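Local coordinates for CoA-binding domain-containing protein (Thermus thermophilus, PDB 1IUK) that is of unknown function but probably binds coenzyme A through a Rossmann-like domain, at residues M1-L6 with K131-G136; A17-H22 with M84-E89; P33-E38 with C125-H130; G40-P45 with L67-D72. All coordinates share one frame; numbering follows the deposited sequence.

Contact 1. Residues M1-L6 with K131-G136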
loop_
_atom_site.group_PDB
_atom_site.type_symbol
_atom_site.label_atom_id
_atom_site.label_comp_id
_atom_site.label_asym_id
_atom_site.label_seq_id
_atom_site.Cartn_x
_atom_site.Cartn_y
_atom_site.Cartn_z
ATOM N N MET A 1 -3.611 -3.404 14.860
ATOM C CA MET A 1 -4.137 -4.780 14.647
ATOM C C MET A 1 -3.248 -5.802 15.341
ATOM O O MET A 1 -2.029 -5.775 15.169
ATOM C CB MET A 1 -4.183 -5.091 13.147
ATOM C CG MET A 1 -5.358 -5.942 12.741
ATOM S SD MET A 1 -5.599 -6.021 10.967
ATOM C CE MET A 1 -5.515 -4.331 10.517
ATOM N N ASN A 2 -3.837 -6.702 16.125
ATOM C CA ASN A 2 -3.017 -7.713 16.785
ATOM C C ASN A 2 -2.527 -8.691 15.715
ATOM O O ASN A 2 -3.102 -8.762 14.626
ATOM C CB ASN A 2 -3.781 -8.406 17.950
ATOM C CG ASN A 2 -4.718 -9.517 17.501
ATOM O OD1 ASN A 2 -5.894 -9.518 17.847
ATOM N ND2 ASN A 2 -4.199 -10.477 16.755
ATOM N N ASP A 3 -1.453 -9.415 16.010
ATOM C CA ASP A 3 -0.861 -10.352 15.057
ATOM C C ASP A 3 -1.800 -11.391 14.464
ATOM O O ASP A 3 -1.771 -11.642 13.262
ATOM C CB ASP A 3 0.332 -11.060 15.699
ATOM C CG ASP A 3 1.521 -10.140 15.880
ATOM O OD1 ASP A 3 2.174 -10.208 16.944
ATOM O OD2 ASP A 3 1.798 -9.347 14.955
ATOM N N GLN A 4 -2.609 -12.006 15.322
ATOM C CA GLN A 4 -3.582 -13.032 14.918
ATOM C C GLN A 4 -4.490 -12.472 13.830
ATOM O O GLN A 4 -4.687 -13.084 12.777
ATOM C CB GLN A 4 -4.428 -13.439 16.134
ATOM C CG GLN A 4 -4.931 -14.876 16.140
ATOM C CD GLN A 4 -6.152 -15.070 17.051
ATOM O OE1 GLN A 4 -6.903 -14.122 17.327
ATOM N NE2 GLN A 4 -6.354 -16.305 17.516
ATOM N N GLU A 5 -5.048 -11.297 14.107
ATOM C CA GLU A 5 -5.933 -10.625 13.166
ATOM C C GLU A 5 -5.191 -10.128 11.930
ATOM O O GLU A 5 -5.673 -10.307 10.811
ATOM C CB GLU A 5 -6.637 -9.451 13.839
ATOM C CG GLU A 5 -7.562 -8.709 12.887
ATOM C CD GLU A 5 -8.462 -7.717 13.594
ATOM O OE1 GLU A 5 -9.150 -6.936 12.893
ATOM O OE2 GLU A 5 -8.481 -7.723 14.845
ATOM N N LEU A 6 -4.028 -9.506 12.123
ATOM C CA LEU A 6 -3.239 -9.008 11.004
ATOM C C LEU A 6 -2.818 -10.169 10.103
ATOM O O LEU A 6 -2.747 -10.027 8.884
ATOM C CB LEU A 6 -2.004 -8.260 11.507
ATOM C CG LEU A 6 -1.159 -7.599 10.413
ATOM C CD1 LEU A 6 -2.048 -6.822 9.455
ATOM C CD2 LEU A 6 -0.133 -6.686 11.048
ATOM N N LYS A 131 7.173 -11.272 6.402
ATOM C CA LYS A 131 8.151 -12.302 6.721
ATOM C C LYS A 131 7.989 -12.762 8.157
ATOM O O LYS A 131 7.954 -13.954 8.417
ATOM C CB LYS A 131 9.565 -11.773 6.523
ATOM C CG LYS A 131 10.013 -11.784 5.091
ATOM C CD LYS A 131 11.333 -11.061 4.934
ATOM C CE LYS A 131 11.850 -11.215 3.519
ATOM N NZ LYS A 131 13.328 -11.066 3.452
ATOM N N ARG A 132 7.876 -11.815 9.084
ATOM C CA ARG A 132 7.740 -12.141 10.499
ATOM C C ARG A 132 6.488 -12.916 10.886
ATOM O O ARG A 132 6.504 -13.705 11.836
ATOM C CB ARG A 132 7.777 -10.875 11.340
ATOM C CG ARG A 132 7.440 -11.111 12.803
ATOM C CD ARG A 132 7.304 -9.799 13.577
ATOM N NE ARG A 132 6.038 -9.137 13.279
ATOM C CZ ARG A 132 4.895 -9.374 13.919
ATOM N NH1 ARG A 132 3.791 -8.721 13.571
ATOM N NH2 ARG A 132 4.855 -10.251 14.913
ATOM N N LEU A 133 5.400 -12.679 10.164
ATOM C CA LEU A 133 4.137 -13.335 10.473
ATOM C C LEU A 133 3.965 -14.689 9.804
ATOM O O LEU A 133 3.281 -15.563 10.343
ATOM C CB LEU A 133 2.965 -12.424 10.077
ATOM C CG LEU A 133 2.693 -11.194 10.948
ATOM C CD1 LEU A 133 1.747 -10.231 10.214
ATOM C CD2 LEU A 133 2.101 -11.635 12.274
ATOM N N PHE A 134 4.596 -14.869 8.647
ATOM C CA PHE A 134 4.458 -16.111 7.895
ATOM C C PHE A 134 5.681 -17.013 7.796
ATOM O O PHE A 134 5.672 -17.985 7.047
ATOM C CB PHE A 134 3.938 -15.788 6.491
ATOM C CG PHE A 134 2.611 -15.086 6.502
ATOM C CD1 PHE A 134 2.511 -13.752 6.121
ATOM C CD2 PHE A 134 1.480 -15.737 6.980
ATOM C CE1 PHE A 134 1.303 -13.073 6.225
ATOM C CE2 PHE A 134 0.274 -15.070 7.085
ATOM C CZ PHE A 134 0.186 -13.731 6.708
ATOM N N ARG A 135 6.729 -16.688 8.542
ATOM C CA ARG A 135 7.952 -17.491 8.534
ATOM C C ARG A 135 8.557 -17.551 9.937
ATOM O O ARG A 135 9.217 -18.530 10.291
ATOM C CB ARG A 135 8.972 -16.912 7.545
ATOM C CG ARG A 135 8.363 -15.998 6.486
ATOM C CD ARG A 135 8.720 -16.456 5.084
ATOM N NE ARG A 135 7.563 -16.450 4.193
ATOM C CZ ARG A 135 7.644 -16.338 2.872
ATOM N NH1 ARG A 135 8.833 -16.221 2.290
ATOM N NH2 ARG A 135 6.538 -16.347 2.135
ATOM N N GLY A 136 8.324 -16.503 10.727
ATOM C CA GLY A 136 8.836 -16.457 12.086
ATOM C C GLY A 136 9.824 -15.340 12.379
ATOM O O GLY A 136 9.743 -14.746 13.478
#
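The first and last helices of this Rossmann-like chain, 3-12 and 126-134, pack together where Asp-3 forms a salt bridge with Arg-132 beside an apolar contact of Leu-6 with Leu-133. Most of the grip falls on one oxygen: Arg-132 NH1 donates to Asp-3 OD2 at 2.5 Å with an N-H...O angle of 169°. The oxygen lies in the guanidinium plane, whereas NH1 meets it on the syn side, well out of the carboxylate plane. The planes are 50° apart, and Arg-132 NH2 adds only weak bonds, at 3.4 Å to Asp-3 OD1 and 3.2 Å to Asp-3 OD2. Arg-132 starts with CG anti to the backbone N and bends at chi3 (76°), which turns the guanidinium toward Asp-3. Glu-129 holds Arg-132 NE through a further salt bridge, so the guanidinium is shared between two carboxylates. An asparagine in place of Asp-3 would probably leave Arg-132 with Glu-129 as its main counter-charge and weaken the tie between the chain ends. Next to the ion pair, Leu-133 CD2 lies 3.9 Å from Asp-3 CB, while the Leu-133 and Leu-6 side chains cross at about a right angle, Leu-133 CD1 lying 3.9 Å from Leu-6 CG.

Contact 2. Residues A17-H22 with M84-E89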
loop_
_atom_site.group_PDB
_atom_site.type_symbol
_atom_site.label_atom_id
_atom_site.label_comp_id
_atom_site.label_asym_id
_atom_site.label_seq_id
_atom_site.Cartn_x
_atom_site.Cartn_y
_atom_site.Cartn_z
ATOM N N ALA A 17 -2.325 -2.307 -3.695
ATOM C CA ALA A 17 -1.997 -1.152 -4.517
ATOM C C ALA A 17 -0.820 -0.467 -3.829
ATOM O O ALA A 17 -0.831 -0.274 -2.624
ATOM C CB ALA A 17 -3.203 -0.188 -4.612
ATOM N N VAL A 18 0.205 -0.117 -4.600
ATOM C CA VAL A 18 1.385 0.538 -4.050
ATOM C C VAL A 18 1.373 2.009 -4.450
ATOM O O VAL A 18 1.582 2.361 -5.617
ATOM C CB VAL A 18 2.687 -0.140 -4.568
ATOM C CG1 VAL A 18 3.912 0.581 -4.016
ATOM C CG2 VAL A 18 2.691 -1.630 -4.167
ATOM N N LEU A 19 1.108 2.861 -3.475
ATOM C CA LEU A 19 1.046 4.284 -3.731
ATOM C C LEU A 19 2.456 4.846 -3.638
ATOM O O LEU A 19 3.063 4.865 -2.561
ATOM C CB LEU A 19 0.126 4.956 -2.709
ATOM C CG LEU A 19 -0.241 6.394 -3.049
ATOM C CD1 LEU A 19 -1.160 6.402 -4.255
ATOM C CD2 LEU A 19 -0.883 7.043 -1.842
ATOM N N GLY A 20 2.964 5.313 -4.774
ATOM C CA GLY A 20 4.314 5.851 -4.815
ATOM C C GLY A 20 5.279 4.812 -5.373
ATOM O O GLY A 20 6.487 4.907 -5.146
ATOM N N ALA A 21 4.731 3.828 -6.097
ATOM C CA ALA A 21 5.491 2.736 -6.723
ATOM C C ALA A 21 6.649 3.309 -7.519
ATOM O O ALA A 21 6.465 4.271 -8.263
ATOM C CB ALA A 21 4.589 1.941 -7.644
ATOM N N HIS A 22 7.830 2.702 -7.392
ATOM C CA HIS A 22 9.013 3.209 -8.082
ATOM C C HIS A 22 9.648 2.223 -9.060
ATOM O O HIS A 22 9.566 1.014 -8.878
ATOM C CB HIS A 22 10.054 3.653 -7.057
ATOM C CG HIS A 22 10.982 4.708 -7.571
ATOM N ND1 HIS A 22 10.942 6.014 -7.134
ATOM C CD2 HIS A 22 11.951 4.658 -8.515
ATOM C CE1 HIS A 22 11.844 6.725 -7.785
ATOM N NE2 HIS A 22 12.469 5.925 -8.630
ATOM N N MET A 84 -1.994 14.309 2.791
ATOM C CA MET A 84 -3.276 15.012 2.804
ATOM C C MET A 84 -3.844 15.276 1.408
ATOM O O MET A 84 -5.050 15.207 1.207
ATOM C CB MET A 84 -3.151 16.312 3.591
ATOM C CG MET A 84 -3.172 16.121 5.106
ATOM S SD MET A 84 -4.444 14.981 5.768
ATOM C CE MET A 84 -5.913 15.957 5.684
ATOM N N ASP A 85 -2.989 15.551 0.432
ATOM C CA ASP A 85 -3.475 15.801 -0.926
ATOM C C ASP A 85 -3.960 14.518 -1.590
ATOM O O ASP A 85 -4.580 14.556 -2.656
ATOM C CB ASP A 85 -2.374 16.431 -1.780
ATOM C CG ASP A 85 -1.999 17.828 -1.308
ATOM O OD1 ASP A 85 -2.862 18.510 -0.710
ATOM O OD2 ASP A 85 -0.841 18.244 -1.529
ATOM N N HIS A 86 -3.666 13.377 -0.969
ATOM C CA HIS A 86 -4.084 12.085 -1.516
ATOM C C HIS A 86 -5.359 11.609 -0.806
ATOM O O HIS A 86 -6.076 10.749 -1.317
ATOM C CB HIS A 86 -2.989 11.009 -1.302
ATOM C CG HIS A 86 -1.849 11.064 -2.282
ATOM N ND1 HIS A 86 -1.984 10.711 -3.608
ATOM C CD2 HIS A 86 -0.539 11.365 -2.107
ATOM C CE1 HIS A 86 -0.806 10.791 -4.206
ATOM N NE2 HIS A 86 0.088 11.186 -3.317
ATOM N N LEU A 87 -5.625 12.167 0.372
ATOM C CA LEU A 87 -6.781 11.766 1.168
ATOM C C LEU A 87 -8.069 11.569 0.387
ATOM O O LEU A 87 -8.756 10.567 0.572
ATOM C CB LEU A 87 -7.024 12.749 2.314
ATOM C CG LEU A 87 -7.144 12.146 3.722
ATOM C CD1 LEU A 87 -7.776 13.157 4.660
ATOM C CD2 LEU A 87 -7.960 10.865 3.697
ATOM N N PRO A 88 -8.437 12.529 -0.472
ATOM C CA PRO A 88 -9.672 12.384 -1.253
ATOM C C PRO A 88 -9.734 11.106 -2.090
ATOM O O PRO A 88 -10.743 10.397 -2.073
ATOM C CB PRO A 88 -9.697 13.635 -2.128
ATOM C CG PRO A 88 -8.850 14.618 -1.405
ATOM C CD PRO A 88 -7.777 13.823 -0.721
ATOM N N GLU A 89 -8.664 10.817 -2.833
ATOM C CA GLU A 89 -8.644 9.606 -3.658
ATOM C C GLU A 89 -8.544 8.334 -2.797
ATOM O O GLU A 89 -9.025 7.269 -3.190
ATOM C CB GLU A 89 -7.493 9.670 -4.668
ATOM C CG GLU A 89 -6.109 9.641 -4.060
ATOM C CD GLU A 89 -5.026 9.264 -5.069
ATOM O OE1 GLU A 89 -5.361 8.943 -6.233
ATOM O OE2 GLU A 89 -3.834 9.286 -4.700
#
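Glu-89 OE2 accepts a hydrogen bond from His-86 ND1 at 2.6 Å, and both side chains in turn meet Leu-19, at the end of strand 15-19 in the parallel sheet of the Rossmann-like fold. The N-H...O angle is 151°; ND1 reaches the carboxylate on the anti side, though well out of the carboxylate plane, and the oxygen is tilted 17° from the imidazole plane. Glu-89 comes back to the histidine because its CG stands between the backbone N and the carbonyl carbon (chi1 66°), with the chain extended beyond. The other ends of the pair are also fixed: His-86 NE2 is hydrogen-bonded to Arg-78 NH1, and Glu-89 OE1 to the backbone N of Leu-64. The two bonds of His-86 restrain the rotation of the imidazole, and one of its faces meets Leu-19. Leu-19 CD2 stands over the centre of that face, 4.2 Å from the His-86 ring centroid, which makes a CH-pi contact. Replacing His-86 by alanine is likely to leave Glu-89 OE2 without this donor and the Leu-19 methyl without its ring. Leu-19 runs past the histidine in the opposite direction and divides its branches between the two partners: CD2 lies over the ring, while Leu-19 CD1 comes to 4.0 Å from Glu-89 OE2.

Contact 3. Residues P33-E38 with C125-H130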
loop_
_atom_site.group_PDB
_atom_site.type_symbol
_atom_site.label_atom_id
_atom_site.label_comp_id
_atom_site.label_asym_id
_atom_site.label_seq_id
_atom_site.Cartn_x
_atom_site.Cartn_y
_atom_site.Cartn_z
ATOM N N PRO A 33 7.384 -4.107 -3.101
ATOM C CA PRO A 33 6.312 -4.613 -3.969
ATOM C C PRO A 33 6.751 -5.889 -4.721
ATOM O O PRO A 33 5.945 -6.781 -5.015
ATOM C CB PRO A 33 6.051 -3.448 -4.926
ATOM C CG PRO A 33 6.544 -2.248 -4.197
ATOM C CD PRO A 33 7.711 -2.701 -3.396
ATOM N N ARG A 34 8.039 -5.948 -5.044
ATOM C CA ARG A 34 8.613 -7.086 -5.745
ATOM C C ARG A 34 8.458 -8.341 -4.883
ATOM O O ARG A 34 8.020 -9.394 -5.357
ATOM C CB ARG A 34 10.093 -6.824 -6.018
ATOM C CG ARG A 34 10.533 -7.165 -7.417
ATOM C CD ARG A 34 12.025 -7.451 -7.453
ATOM N NE ARG A 34 12.342 -8.488 -8.425
ATOM C CZ ARG A 34 12.977 -9.616 -8.131
ATOM N NH1 ARG A 34 13.367 -9.852 -6.881
ATOM N NH2 ARG A 34 13.218 -10.511 -9.087
ATOM N N TYR A 35 8.827 -8.217 -3.616
ATOM C CA TYR A 35 8.713 -9.320 -2.673
ATOM C C TYR A 35 7.260 -9.787 -2.559
ATOM O O TYR A 35 6.971 -10.990 -2.565
ATOM C CB TYR A 35 9.192 -8.881 -1.294
ATOM C CG TYR A 35 8.797 -9.829 -0.180
ATOM C CD1 TYR A 35 7.610 -9.651 0.522
ATOM C CD2 TYR A 35 9.617 -10.907 0.174
ATOM C CE1 TYR A 35 7.245 -10.519 1.549
ATOM C CE2 TYR A 35 9.263 -11.783 1.200
ATOM C CZ TYR A 35 8.077 -11.584 1.885
ATOM O OH TYR A 35 7.722 -12.427 2.918
ATOM N N LEU A 36 6.355 -8.815 -2.446
ATOM C CA LEU A 36 4.928 -9.086 -2.297
ATOM C C LEU A 36 4.356 -9.872 -3.459
ATOM O O LEU A 36 3.562 -10.789 -3.256
ATOM C CB LEU A 36 4.167 -7.769 -2.147
ATOM C CG LEU A 36 3.804 -7.241 -0.755
ATOM C CD1 LEU A 36 4.513 -7.977 0.359
ATOM C CD2 LEU A 36 4.123 -5.762 -0.710
ATOM N N ARG A 37 4.745 -9.512 -4.677
ATOM C CA ARG A 37 4.263 -10.211 -5.858
ATOM C C ARG A 37 4.696 -11.677 -5.803
ATOM O O ARG A 37 3.969 -12.570 -6.235
ATOM C CB ARG A 37 4.811 -9.553 -7.115
ATOM C CG ARG A 37 4.281 -10.128 -8.409
ATOM C CD ARG A 37 5.173 -9.692 -9.565
ATOM N NE ARG A 37 4.578 -9.944 -10.875
ATOM C CZ ARG A 37 5.168 -9.652 -12.033
ATOM N NH1 ARG A 37 6.376 -9.096 -12.043
ATOM N NH2 ARG A 37 4.549 -9.917 -13.180
ATOM N N GLU A 38 5.890 -11.911 -5.268
ATOM C CA GLU A 38 6.426 -13.260 -5.137
ATOM C C GLU A 38 5.565 -14.061 -4.170
ATOM O O GLU A 38 5.331 -15.256 -4.374
ATOM C CB GLU A 38 7.851 -13.205 -4.604
ATOM C CG GLU A 38 8.834 -12.562 -5.546
ATOM C CD GLU A 38 10.256 -12.657 -5.031
ATOM O OE1 GLU A 38 11.195 -12.518 -5.841
ATOM O OE2 GLU A 38 10.442 -12.872 -3.813
ATOM N N CYS A 125 7.342 -1.876 7.767
ATOM C CA CYS A 125 7.674 -2.312 6.422
ATOM C C CYS A 125 6.843 -3.560 6.159
ATOM O O CYS A 125 7.007 -4.570 6.842
ATOM C CB CYS A 125 9.165 -2.647 6.304
ATOM S SG CYS A 125 9.659 -3.101 4.623
ATOM N N LEU A 126 5.951 -3.486 5.175
ATOM C CA LEU A 126 5.084 -4.609 4.851
ATOM C C LEU A 126 5.860 -5.907 4.554
ATOM O O LEU A 126 5.422 -6.997 4.940
ATOM C CB LEU A 126 4.170 -4.245 3.670
ATOM C CG LEU A 126 3.061 -5.240 3.289
ATOM C CD1 LEU A 126 2.383 -5.797 4.537
ATOM C CD2 LEU A 126 2.048 -4.542 2.383
ATOM N N MET A 127 7.000 -5.801 3.872
ATOM C CA MET A 127 7.796 -6.995 3.562
ATOM C C MET A 127 8.282 -7.641 4.849
ATOM O O MET A 127 8.113 -8.846 5.070
ATOM C CB MET A 127 9.016 -6.641 2.715
ATOM C CG MET A 127 9.978 -7.825 2.520
ATOM S SD MET A 127 11.233 -7.428 1.298
ATOM C CE MET A 127 12.011 -6.013 2.132
ATOM N N VAL A 128 8.891 -6.823 5.696
ATOM C CA VAL A 128 9.411 -7.293 6.961
ATOM C C VAL A 128 8.301 -7.938 7.770
ATOM O O VAL A 128 8.456 -9.059 8.256
ATOM C CB VAL A 128 10.021 -6.135 7.747
ATOM C CG1 VAL A 128 10.189 -6.516 9.201
ATOM C CG2 VAL A 128 11.351 -5.742 7.117
ATOM N N GLU A 129 7.174 -7.239 7.893
ATOM C CA GLU A 129 6.039 -7.745 8.657
ATOM C C GLU A 129 5.476 -9.033 8.079
ATOM O O GLU A 129 5.067 -9.929 8.825
ATOM C CB GLU A 129 4.945 -6.685 8.726
ATOM C CG GLU A 129 5.270 -5.546 9.691
ATOM C CD GLU A 129 5.842 -6.038 11.015
ATOM O OE1 GLU A 129 6.935 -5.577 11.407
ATOM O OE2 GLU A 129 5.196 -6.885 11.666
ATOM N N HIS A 130 5.455 -9.130 6.755
ATOM C CA HIS A 130 4.952 -10.333 6.104
ATOM C C HIS A 130 5.865 -11.519 6.445
ATOM O O HIS A 130 5.395 -12.630 6.740
ATOM C CB HIS A 130 4.911 -10.142 4.592
ATOM C CG HIS A 130 4.263 -11.277 3.863
ATOM N ND1 HIS A 130 4.978 -12.341 3.357
ATOM C CD2 HIS A 130 2.967 -11.509 3.545
ATOM C CE1 HIS A 130 4.152 -13.178 2.754
ATOM N NE2 HIS A 130 2.926 -12.696 2.855
#
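The Tyr-35 ring carries Met-127 over one face and His-130 at its edge, with Leu-36 CD1 also in plane at the edge. Met-127 CG sits 3.7 Å from the Tyr-35 ring centroid and 17° off the normal, a CH-pi contact displaced toward the rim where Tyr-35 CG and CD1 lie. The sulfur follows obliquely, Met-127 SD being 4.3 Å from the Tyr-35 centroid, which adds a Met-aromatic contact. At the far end of the ring, Tyr-35 OH and His-130 ND1 are hydrogen-bonded at 2.8 Å, and the hydroxyl lies at the imidazole edge, in its plane. The two rings are steeply inclined, at 77°, with centroids 5.4 Å apart. Tyr-35 reaches across to the partner helix because its CG is anti to the backbone N. Alongside, Leu-36 CD2 meets Leu-126 CD2 at 3.9 Å, the side chains crossing at about a right angle. Within this Rossmann-like fold, segments 33-38 and 126-130 point broadly the same way, 38° apart, their axes 9.7 Å apart at closest approach. Leu-36 and Leu-126 both rest on Asp-75 of strand 73-76, and Leu-126 also touches Trp-99 of strand 98-100.

Contact 4. Residues G40-P45 with L67-D72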
loop_
_atom_site.group_PDB
_atom_site.type_symbol
_atom_site.label_atom_id
_atom_site.label_comp_id
_atom_site.label_asym_id
_atom_site.label_seq_id
_atom_site.Cartn_x
_atom_site.Cartn_y
_atom_site.Cartn_z
ATOM N N GLY A 40 2.586 -14.151 -3.869
ATOM C CA GLY A 40 1.260 -14.405 -4.405
ATOM C C GLY A 40 0.222 -13.295 -4.425
ATOM O O GLY A 40 -0.960 -13.566 -4.631
ATOM N N TYR A 41 0.640 -12.054 -4.210
ATOM C CA TYR A 41 -0.292 -10.927 -4.226
ATOM C C TYR A 41 -0.322 -10.301 -5.614
ATOM O O TYR A 41 0.629 -10.439 -6.384
ATOM C CB TYR A 41 0.152 -9.845 -3.240
ATOM C CG TYR A 41 0.072 -10.237 -1.792
ATOM C CD1 TYR A 41 1.229 -10.471 -1.055
ATOM C CD2 TYR A 41 -1.161 -10.378 -1.149
ATOM C CE1 TYR A 41 1.167 -10.837 0.273
ATOM C CE2 TYR A 41 -1.235 -10.745 0.190
ATOM C CZ TYR A 41 -0.064 -10.975 0.896
ATOM O OH TYR A 41 -0.110 -11.341 2.220
ATOM N N ARG A 42 -1.418 -9.620 -5.936
ATOM C CA ARG A 42 -1.509 -8.923 -7.201
ATOM C C ARG A 42 -1.166 -7.497 -6.802
ATOM O O ARG A 42 -1.920 -6.854 -6.073
ATOM C CB ARG A 42 -2.920 -8.968 -7.776
ATOM C CG ARG A 42 -3.077 -8.049 -8.980
ATOM C CD ARG A 42 -4.450 -8.163 -9.622
ATOM N NE ARG A 42 -4.346 -8.023 -11.070
ATOM C CZ ARG A 42 -4.309 -9.051 -11.908
ATOM N NH1 ARG A 42 -4.372 -10.292 -11.431
ATOM N NH2 ARG A 42 -4.186 -8.843 -13.218
ATOM N N VAL A 43 -0.009 -7.019 -7.240
ATOM C CA VAL A 43 0.431 -5.675 -6.895
ATOM C C VAL A 43 0.097 -4.727 -8.037
ATOM O O VAL A 43 0.427 -4.976 -9.204
ATOM C CB VAL A 43 1.950 -5.643 -6.592
ATOM C CG1 VAL A 43 2.269 -6.586 -5.449
ATOM C CG2 VAL A 43 2.736 -6.042 -7.816
ATOM N N LEU A 44 -0.587 -3.642 -7.681
ATOM C CA LEU A 44 -1.014 -2.636 -8.640
ATOM C C LEU A 44 -0.251 -1.349 -8.380
ATOM O O LEU A 44 -0.501 -0.655 -7.392
ATOM C CB LEU A 44 -2.517 -2.401 -8.495
ATOM C CG LEU A 44 -3.364 -3.674 -8.542
ATOM C CD1 LEU A 44 -4.821 -3.345 -8.216
ATOM C CD2 LEU A 44 -3.235 -4.314 -9.918
ATOM N N PRO A 45 0.713 -1.022 -9.259
ATOM C CA PRO A 45 1.505 0.202 -9.085
ATOM C C PRO A 45 0.751 1.507 -9.393
ATOM O O PRO A 45 0.102 1.634 -10.434
ATOM C CB PRO A 45 2.690 -0.016 -10.028
ATOM C CG PRO A 45 2.095 -0.834 -11.159
ATOM C CD PRO A 45 1.129 -1.780 -10.458
ATOM N N LEU A 67 -7.575 2.644 -10.836
ATOM C CA LEU A 67 -7.541 1.201 -10.620
ATOM C C LEU A 67 -8.897 0.645 -11.002
ATOM O O LEU A 67 -9.934 1.244 -10.707
ATOM C CB LEU A 67 -7.217 0.878 -9.155
ATOM C CG LEU A 67 -5.764 1.166 -8.738
ATOM C CD1 LEU A 67 -5.512 0.803 -7.273
ATOM C CD2 LEU A 67 -4.849 0.379 -9.650
ATOM N N LYS A 68 -8.891 -0.509 -11.652
ATOM C CA LYS A 68 -10.132 -1.113 -12.107
ATOM C C LYS A 68 -10.618 -2.297 -11.266
ATOM O O LYS A 68 -11.415 -3.110 -11.739
ATOM C CB LYS A 68 -9.985 -1.526 -13.584
ATOM C CG LYS A 68 -9.906 -0.346 -14.570
ATOM C CD LYS A 68 -11.098 0.614 -14.398
ATOM C CE LYS A 68 -11.218 1.602 -15.564
ATOM N NZ LYS A 68 -11.411 3.015 -15.109
ATOM N N GLU A 69 -10.154 -2.385 -10.022
ATOM C CA GLU A 69 -10.572 -3.468 -9.137
ATOM C C GLU A 69 -10.376 -3.099 -7.668
ATOM O O GLU A 69 -9.574 -2.229 -7.344
ATOM C CB GLU A 69 -9.808 -4.749 -9.475
ATOM C CG GLU A 69 -8.417 -4.841 -8.878
ATOM C CD GLU A 69 -7.811 -6.219 -9.044
ATOM O OE1 GLU A 69 -8.337 -7.188 -8.449
ATOM O OE2 GLU A 69 -6.806 -6.334 -9.771
ATOM N N PRO A 70 -11.127 -3.747 -6.760
ATOM C CA PRO A 70 -11.024 -3.470 -5.323
ATOM C C PRO A 70 -9.625 -3.698 -4.802
ATOM O O PRO A 70 -8.924 -4.581 -5.281
ATOM C CB PRO A 70 -12.034 -4.420 -4.696
ATOM C CG PRO A 70 -12.985 -4.715 -5.807
ATOM C CD PRO A 70 -12.140 -4.778 -7.034
ATOM N N VAL A 71 -9.234 -2.900 -3.815
ATOM C CA VAL A 71 -7.904 -2.979 -3.225
ATOM C C VAL A 71 -8.003 -3.456 -1.791
ATOM O O VAL A 71 -8.674 -2.839 -0.961
ATOM C CB VAL A 71 -7.224 -1.599 -3.270
ATOM C CG1 VAL A 71 -5.986 -1.585 -2.391
ATOM C CG2 VAL A 71 -6.891 -1.249 -4.716
ATOM N N ASP A 72 -7.339 -4.569 -1.499
ATOM C CA ASP A 72 -7.357 -5.139 -0.156
ATOM C C ASP A 72 -6.406 -4.408 0.759
ATOM O O ASP A 72 -6.713 -4.177 1.924
ATOM C CB ASP A 72 -6.998 -6.627 -0.211
ATOM C CG ASP A 72 -8.059 -7.454 -0.923
ATOM O OD1 ASP A 72 -7.716 -8.190 -1.861
ATOM O OD2 ASP A 72 -9.243 -7.364 -0.548
#
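Arg-42 and Leu-44 both meet Glu-69, and Leu-44 also packs on Leu-67. The carboxylate oxygen Glu-69 OE2 lies beside the bend of the arginine, 3.0 Å from Arg-42 CD and 3.3 Å from Arg-42 NE. The second distance marks a salt bridge, but with guanidinium and carboxylate planes 49° apart and the oxygen approaching obliquely, the evidence is for attraction of charges and not for an aligned N-H...O bond. The same oxygen, Glu-69 OE2, rests 3.9 Å from Leu-44 CD1, and Glu-69 CG also touches Leu-44 CD1, at 4.0 Å. Glu-69 CG stands between the backbone N and the carbonyl carbon (chi1 82°), and the chain extends beyond it toward Arg-42. Leu-67 adds one methyl, its CD2 standing 3.8 Å from Leu-44 CB. These contacts lay the irregular segment 67-72, which leads into strand 73-76, against 42-46, an outermost strand of the five-stranded parallel sheet of the Rossmann-like fold. Arg-42 and Leu-44 can share Glu-69 because, two residues apart on the strand, both direct their CB toward 67-72. Further out, Glu-58 forms a salt bridge with Arg-42 NH2, so the guanidinium is drawn between two carboxylates. The strand is fixed by backbone hydrogen bonds of Arg-42 and Leu-44 to Ile-16, while Leu-67 and Val-71 both lean on Ala-17 of strand 15-19, and Pro-70 O accepts a hydrogen bond from Thr-15 OG1.

How the contacts relate
Contacts 1 and 3 share helix 126-134, their centres 13 Å apart, and Lys-131 CG of contact 1 packs 3.2 Å from Tyr-35 OH of contact 3. Contacts 2 and 4 meet through neighbouring strands: Val-18 N lies 2.9 Å from Leu-44 O, probably a hydrogen bond, and Ala-17 CB is 3.7 Å from Leu-67 CD1. Contact 3 touches contacts 2 and 4, with Pro-33 CG 3.9 Å from Val-18 CG1 and Leu-36 O 3.2 Å from Tyr-41 CD1. Contacts 1 and 2 stay separate, centres 25 Å apart on opposite sides of the chain's centre. Contacts 2, 3 and 4 lie in the CoA-binding domain, but no ligand position is established by their geometry.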